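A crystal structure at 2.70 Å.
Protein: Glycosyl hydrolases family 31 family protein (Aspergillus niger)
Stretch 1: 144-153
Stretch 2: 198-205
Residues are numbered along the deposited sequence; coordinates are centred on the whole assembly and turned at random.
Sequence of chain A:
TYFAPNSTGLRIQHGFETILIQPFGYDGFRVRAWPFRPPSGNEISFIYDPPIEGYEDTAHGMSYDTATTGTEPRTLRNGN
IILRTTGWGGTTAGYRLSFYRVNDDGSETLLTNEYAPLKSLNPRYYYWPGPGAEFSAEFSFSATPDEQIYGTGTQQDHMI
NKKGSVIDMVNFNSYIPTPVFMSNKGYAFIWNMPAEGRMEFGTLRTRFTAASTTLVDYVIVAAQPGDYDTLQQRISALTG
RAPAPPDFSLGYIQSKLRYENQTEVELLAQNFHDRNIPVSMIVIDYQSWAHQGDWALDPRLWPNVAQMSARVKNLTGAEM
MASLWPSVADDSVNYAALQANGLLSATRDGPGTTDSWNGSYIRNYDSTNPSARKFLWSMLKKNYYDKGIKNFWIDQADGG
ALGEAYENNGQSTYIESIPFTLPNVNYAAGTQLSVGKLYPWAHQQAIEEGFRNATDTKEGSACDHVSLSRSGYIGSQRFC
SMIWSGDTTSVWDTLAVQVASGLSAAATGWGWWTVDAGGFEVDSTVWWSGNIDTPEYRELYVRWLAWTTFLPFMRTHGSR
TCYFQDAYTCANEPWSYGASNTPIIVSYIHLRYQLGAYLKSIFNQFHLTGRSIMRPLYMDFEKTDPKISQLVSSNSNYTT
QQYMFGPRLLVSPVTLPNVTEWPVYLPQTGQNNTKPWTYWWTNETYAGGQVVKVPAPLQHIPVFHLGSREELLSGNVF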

ATOM      1  N   THR A 144      -7.997  25.660  22.968  1.00 66.13           N
ATOM      2  CA  THR A 144      -9.147  26.427  23.415  1.00 61.14           C
ATOM      3  C   THR A 144      -9.654  27.320  22.287  1.00 61.71           C
ATOM      4  O   THR A 144      -8.885  27.697  21.397  1.00 66.42           O
ATOM      5  CB  THR A 144      -8.798  27.294  24.630  1.00 61.67           C
ATOM      6  OG1 THR A 144      -7.600  28.033  24.362  1.00 72.40           O
ATOM      7  CG2 THR A 144      -8.592  26.426  25.861  1.00 64.84           C
ATOM      8  N   PRO A 145     -10.943  27.674  22.289  1.00 59.37           N
ATOM      9  CA  PRO A 145     -11.474  28.475  21.174  1.00 59.27           C
ATOM     10  C   PRO A 145     -10.837  29.848  21.054  1.00 55.60           C
ATOM     11  O   PRO A 145     -10.814  30.414  19.955  1.00 71.74           O
ATOM     12  CB  PRO A 145     -12.971  28.578  21.500  1.00 50.45           C
ATOM     13  CG  PRO A 145     -13.246  27.427  22.410  1.00 55.17           C
ATOM     14  CD  PRO A 145     -12.004  27.258  23.223  1.00 49.35           C
ATOM     15  N   ASP A 146     -10.315  30.397  22.147  1.00 67.87           N
ATOM     16  CA  ASP A 146      -9.755  31.740  22.166  1.00 76.91           C
ATOM     17  C   ASP A 146      -8.281  31.787  21.782  1.00 78.34           C
ATOM     18  O   ASP A 146      -7.698  32.877  21.749  1.00 83.08           O
ATOM     19  CB  ASP A 146      -9.952  32.364  23.554  1.00 93.85           C
ATOM     20  CG  ASP A 146      -9.265  31.572  24.655  1.00106.71           C
ATOM     21  OD1 ASP A 146      -8.033  31.703  24.822  1.00103.29           O
ATOM     22  OD2 ASP A 146      -9.964  30.806  25.355  1.00102.44           O
ATOM     23  N   GLU A 147      -7.664  30.644  21.491  1.00 74.69           N
ATOM     24  CA  GLU A 147      -6.224  30.593  21.295  1.00 67.90           C
ATOM     25  C   GLU A 147      -5.833  31.238  19.968  1.00 67.80           C
ATOM     26  O   GLU A 147      -6.627  31.331  19.029  1.00 67.58           O
ATOM     27  CB  GLU A 147      -5.723  29.149  21.335  1.00 77.09           C
ATOM     28  CG  GLU A 147      -4.305  29.000  21.859  1.00 74.46           C
ATOM     29  CD  GLU A 147      -3.918  27.555  22.104  1.00 76.44           C
ATOM     30  OE1 GLU A 147      -2.704  27.274  22.200  1.00 67.86           O
ATOM     31  OE2 GLU A 147      -4.824  26.697  22.184  1.00 73.51           O
ATOM     32  N   GLN A 148      -4.584  31.694  19.905  1.00 65.67           N
ATOM     33  CA  GLN A 148      -4.035  32.324  18.714  1.00 67.66           C
ATOM     34  C   GLN A 148      -2.724  31.647  18.344  1.00 65.55           C
ATOM     35  O   GLN A 148      -1.886  31.380  19.211  1.00 63.41           O
ATOM     36  CB  GLN A 148      -3.817  33.825  18.933  1.00 64.34           C
ATOM     37  CG  GLN A 148      -5.096  34.600  19.193  1.00 64.07           C
ATOM     38  CD  GLN A 148      -4.868  36.096  19.264  1.00 68.02           C
ATOM     39  OE1 GLN A 148      -3.946  36.626  18.642  1.00 69.85           O
ATOM     40  NE2 GLN A 148      -5.702  36.784  20.031  1.00 71.00           N
ATOM     41  N   ILE A 149      -2.552  31.370  17.054  1.00 63.91           N
ATOM     42  CA  ILE A 149      -1.393  30.645  16.545  1.00 59.01           C
ATOM     43  C   ILE A 149      -0.635  31.562  15.596  1.00 51.61           C
ATOM     44  O   ILE A 149      -1.213  32.075  14.629  1.00 57.85           O
ATOM     45  CB  ILE A 149      -1.802  29.345  15.835  1.00 56.72           C
ATOM     46  CG1 ILE A 149      -2.644  28.468  16.766  1.00 52.58           C
ATOM     47  CG2 ILE A 149      -0.576  28.600  15.348  1.00 60.79           C
ATOM     48  CD1 ILE A 149      -1.965  28.133  18.073  1.00 48.96           C
ATOM     49  N   TYR A 150       0.651  31.764  15.868  1.00 52.23           N
ATOM     50  CA  TYR A 150       1.518  32.595  15.045  1.00 56.38           C
ATOM     51  C   TYR A 150       2.655  31.755  14.483  1.00 63.23           C
ATOM     52  O   TYR A 150       3.228  30.919  15.189  1.00 58.23           O
ATOM     53  CB  TYR A 150       2.097  33.766  15.847  1.00 60.16           C
ATOM     54  CG  TYR A 150       1.084  34.509  16.685  1.00 60.47           C
ATOM     55  CD1 TYR A 150      -0.129  34.915  16.145  1.00 57.04           C
ATOM     56  CD2 TYR A 150       1.340  34.804  18.019  1.00 56.37           C
ATOM     57  CE1 TYR A 150      -1.057  35.594  16.910  1.00 68.10           C
ATOM     58  CE2 TYR A 150       0.417  35.483  18.791  1.00 57.90           C
ATOM     59  CZ  TYR A 150      -0.780  35.876  18.232  1.00 65.99           C
ATOM     60  OH  TYR A 150      -1.700  36.552  18.999  1.00 63.31           O
ATOM     61  N   GLY A 151       2.992  31.992  13.217  1.00 65.02           N
ATOM     62  CA  GLY A 151       4.083  31.280  12.578  1.00 51.44           C
ATOM     63  C   GLY A 151       3.631  30.333  11.488  1.00 56.16           C
ATOM     64  O   GLY A 151       2.955  30.744  10.539  1.00 56.79           O
ATOM     65  N   THR A 152       4.011  29.058  11.619  1.00 57.34           N
ATOM     66  CA  THR A 152       3.655  27.982  10.691  1.00 61.82           C
ATOM     67  C   THR A 152       4.250  28.175   9.295  1.00 61.45           C
ATOM     68  O   THR A 152       3.786  27.557   8.331  1.00 61.31           O
ATOM     69  CB  THR A 152       2.133  27.799  10.590  1.00 58.28           C
ATOM     70  OG1 THR A 152       1.562  28.873   9.830  1.00 61.54           O
ATOM     71  CG2 THR A 152       1.498  27.766  11.975  1.00 53.32           C
ATOM     72  N   GLY A 153       5.275  29.008   9.159  1.00 59.79           N
ATOM     73  CA  GLY A 153       5.883  29.245   7.863  1.00 55.48           C
ATOM     74  C   GLY A 153       5.247  30.405   7.121  1.00 61.30           C
ATOM     75  O   GLY A 153       4.630  31.303   7.700  1.00 59.48           O
ATOM     76  N   ARG A 198       0.275  17.365   7.736  1.00 60.08           N
ATOM     77  CA  ARG A 198      -0.890  18.213   7.925  1.00 51.20           C
ATOM     78  C   ARG A 198      -0.775  18.935   9.257  1.00 57.51           C
ATOM     79  O   ARG A 198      -0.329  18.353  10.250  1.00 52.72           O
ATOM     80  CB  ARG A 198      -2.167  17.370   7.879  1.00 51.16           C
ATOM     81  CG  ARG A 198      -3.461  18.138   7.742  1.00 59.61           C
ATOM     82  CD  ARG A 198      -4.618  17.247   8.166  1.00 53.42           C
ATOM     83  NE  ARG A 198      -4.457  15.882   7.671  1.00 61.60           N
ATOM     84  CZ  ARG A 198      -4.954  14.805   8.269  1.00 61.49           C
ATOM     85  NH1 ARG A 198      -5.645  14.929   9.394  1.00 65.97           N
ATOM     86  NH2 ARG A 198      -4.756  13.603   7.748  1.00 63.25           N
ATOM     87  N   MET A 199      -1.179  20.200   9.267  1.00 63.66           N
ATOM     88  CA  MET A 199      -1.288  20.996  10.483  1.00 55.93           C
ATOM     89  C   MET A 199      -2.747  21.383  10.665  1.00 57.23           C
ATOM     90  O   MET A 199      -3.309  22.094   9.825  1.00 67.69           O
ATOM     91  CB  MET A 199      -0.406  22.246  10.408  1.00 58.00           C
ATOM     92  CG  MET A 199       1.024  22.043  10.873  1.00 60.19           C
ATOM     93  SD  MET A 199       2.000  23.563  10.788  1.00 63.03           S
ATOM     94  CE  MET A 199       2.659  23.478   9.126  1.00 53.80           C
ATOM     95  N   GLU A 200      -3.362  20.914  11.748  1.00 51.20           N
ATOM     96  CA  GLU A 200      -4.752  21.231  12.067  1.00 52.73           C
ATOM     97  C   GLU A 200      -4.783  22.113  13.307  1.00 55.30           C
ATOM     98  O   GLU A 200      -4.535  21.636  14.420  1.00 57.49           O
ATOM     99  CB  GLU A 200      -5.574  19.966  12.298  1.00 52.88           C
ATOM    100  CG  GLU A 200      -5.706  19.058  11.100  1.00 48.18           C
ATOM    101  CD  GLU A 200      -6.585  17.859  11.393  1.00 68.23           C
ATOM    102  OE1 GLU A 200      -7.134  17.785  12.515  1.00 80.22           O
ATOM    103  OE2 GLU A 200      -6.724  16.988  10.510  1.00 74.79           O
ATOM    104  N   PHE A 201      -5.103  23.389  13.120  1.00 51.47           N
ATOM    105  CA  PHE A 201      -5.272  24.309  14.243  1.00 53.97           C
ATOM    106  C   PHE A 201      -6.762  24.550  14.476  1.00 56.12           C
ATOM    107  O   PHE A 201      -7.302  25.633  14.251  1.00 60.32           O
ATOM    108  CB  PHE A 201      -4.512  25.605  13.985  1.00 45.30           C
ATOM    109  CG  PHE A 201      -3.024  25.430  13.965  1.00 53.03           C
ATOM    110  CD1 PHE A 201      -2.325  25.220  15.142  1.00 53.84           C
ATOM    111  CD2 PHE A 201      -2.323  25.465  12.771  1.00 58.72           C
ATOM    112  CE1 PHE A 201      -0.952  25.052  15.130  1.00 53.64           C
ATOM    113  CE2 PHE A 201      -0.951  25.300  12.751  1.00 54.20           C
ATOM    114  CZ  PHE A 201      -0.264  25.094  13.934  1.00 50.42           C
ATOM    115  N   GLY A 202      -7.424  23.491  14.943  1.00 58.74           N
ATOM    116  CA  GLY A 202      -8.856  23.522  15.141  1.00 51.58           C
ATOM    117  C   GLY A 202      -9.270  24.257  16.401  1.00 67.26           C
ATOM    118  O   GLY A 202      -8.449  24.676  17.218  1.00 63.77           O
ATOM    119  N   THR A 203     -10.589  24.408  16.547  1.00 61.76           N
ATOM    120  CA  THR A 203     -11.131  25.135  17.689  1.00 56.94           C
ATOM    121  C   THR A 203     -10.748  24.470  19.005  1.00 62.44           C
ATOM    122  O   THR A 203     -10.353  25.150  19.960  1.00 57.46           O
ATOM    123  CB  THR A 203     -12.651  25.239  17.572  1.00 69.84           C
ATOM    124  OG1 THR A 203     -12.999  25.777  16.289  1.00 71.19           O
ATOM    125  CG2 THR A 203     -13.211  26.136  18.671  1.00 58.76           C
ATOM    126  N   LEU A 204     -10.856  23.145  19.076  1.00 57.22           N
ATOM    127  CA  LEU A 204     -10.627  22.423  20.317  1.00 60.05           C
ATOM    128  C   LEU A 204      -9.485  21.420  20.250  1.00 62.47           C
ATOM    129  O   LEU A 204      -9.205  20.761  21.258  1.00 65.31           O
ATOM    130  CB  LEU A 204     -11.911  21.705  20.749  1.00 52.10           C
ATOM    131  CG  LEU A 204     -13.086  22.645  21.011  1.00 42.51           C
ATOM    132  CD1 LEU A 204     -14.343  21.860  21.336  1.00 38.04           C
ATOM    133  CD2 LEU A 204     -12.738  23.601  22.141  1.00 42.10           C
ATOM    134  N   ARG A 205      -8.819  21.276  19.106  1.00 65.81           N
ATOM    135  CA  ARG A 205      -7.768  20.276  18.979  1.00 58.07           C
ATOM    136  C   ARG A 205      -6.704  20.755  18.005  1.00 54.41           C
ATOM    137  O   ARG A 205      -7.028  21.239  16.918  1.00 59.23           O
ATOM    138  CB  ARG A 205      -8.327  18.934  18.496  1.00 52.80           C
ATOM    139  CG  ARG A 205      -7.250  17.884  18.278  1.00 59.45           C
ATOM    140  CD  ARG A 205      -7.829  16.579  17.771  1.00 61.36           C
ATOM    141  NE  ARG A 205      -8.374  16.733  16.427  1.00 75.97           N
ATOM    142  CZ  ARG A 205      -8.815  15.726  15.682  1.00 77.83           C
ATOM    143  NH1 ARG A 205      -8.780  14.485  16.154  1.00 74.86           N
ATOM    144  NH2 ARG A 205      -9.290  15.960  14.467  1.00 67.29           N
TER

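Stretches 144-153 and 198-205 meet through apolar packing, with no hydrogen bond or salt bridge between them; together they bury 332 Å². Stretch 1 opens with a type I turn from Thr144 to Glu147, closed by a backbone hydrogen bond from Glu147 N to Thr144 O (3.2 Å). A weak hydrogen bond from Thr144 N to Glu147 OE2 (3.4 Å) ties the side chain of Glu147 back to the same turn. Thr144 directs its CB away from stretch 2 and makes its contact through the backbone: Thr144 C lies 3.3 Å from Thr203 O. Its OG1 is hydrogen-bonded elsewhere in the structure. Pro145 follows, and its ring nitrogen, 3.5 Å from Thr203 O, has no hydrogen to offer, so the approach is one of packing alone. The ring supplies the apolar surface here: Pro145 CB rests 3.7 Å from Thr203 CG2, and Pro145 CG lies 3.9 Å from Leu204 CD2. Leu204 sets out sideways from its CA, but in its m,t rotamer the end of the side chain comes nearer to the proline. Thr203, with chi1 at -53° (m), gives its methyl to Pro145 while its OG1 is hydrogen-bonded elsewhere in the structure.

Asp146 points away from stretch 2, and neither Glu147 nor Gln148 touches it. The chain then enters a strand, where Ile149 turns toward stretch 2 and Tyr150 is out of reach. Ile149 CG2 sits over one face of the Phe201 ring, 3.8 Å from the centroid of that ring and 19° off its normal, a CH-pi contact; the closest pair is Ile149 CG2 and Phe201 CE1, at 3.6 Å. A branched aliphatic side chain suits this place because it can lay a methyl on the flat aromatic surface. Phe201, with chi1 at -67° (m), has the largest area covered among these residues.

Gly151 has phi/psi of 112/-124°, at which a CB would jam against the carbonyl oxygen of Tyr150; glycine fits this backbone. At Thr152, where the chain turns a corner, the side chain again points toward stretch 2. Its OG1 makes a very short hydrogen bond to Gly151 O (2.4 Å), occupying the hydroxyl within its own stretch, while Thr152 CG2 reaches Phe201 CE2 at 3.6 Å. Thr152 CB also lies 4.2 Å from Met199 SD, the thioether adding a looser apolar contact. Phe201 thus meets both Ile149 and Thr152, all three buried. Gly153 makes no contact with stretch 2, and its phi/psi of 90/-157° likewise calls for glycine.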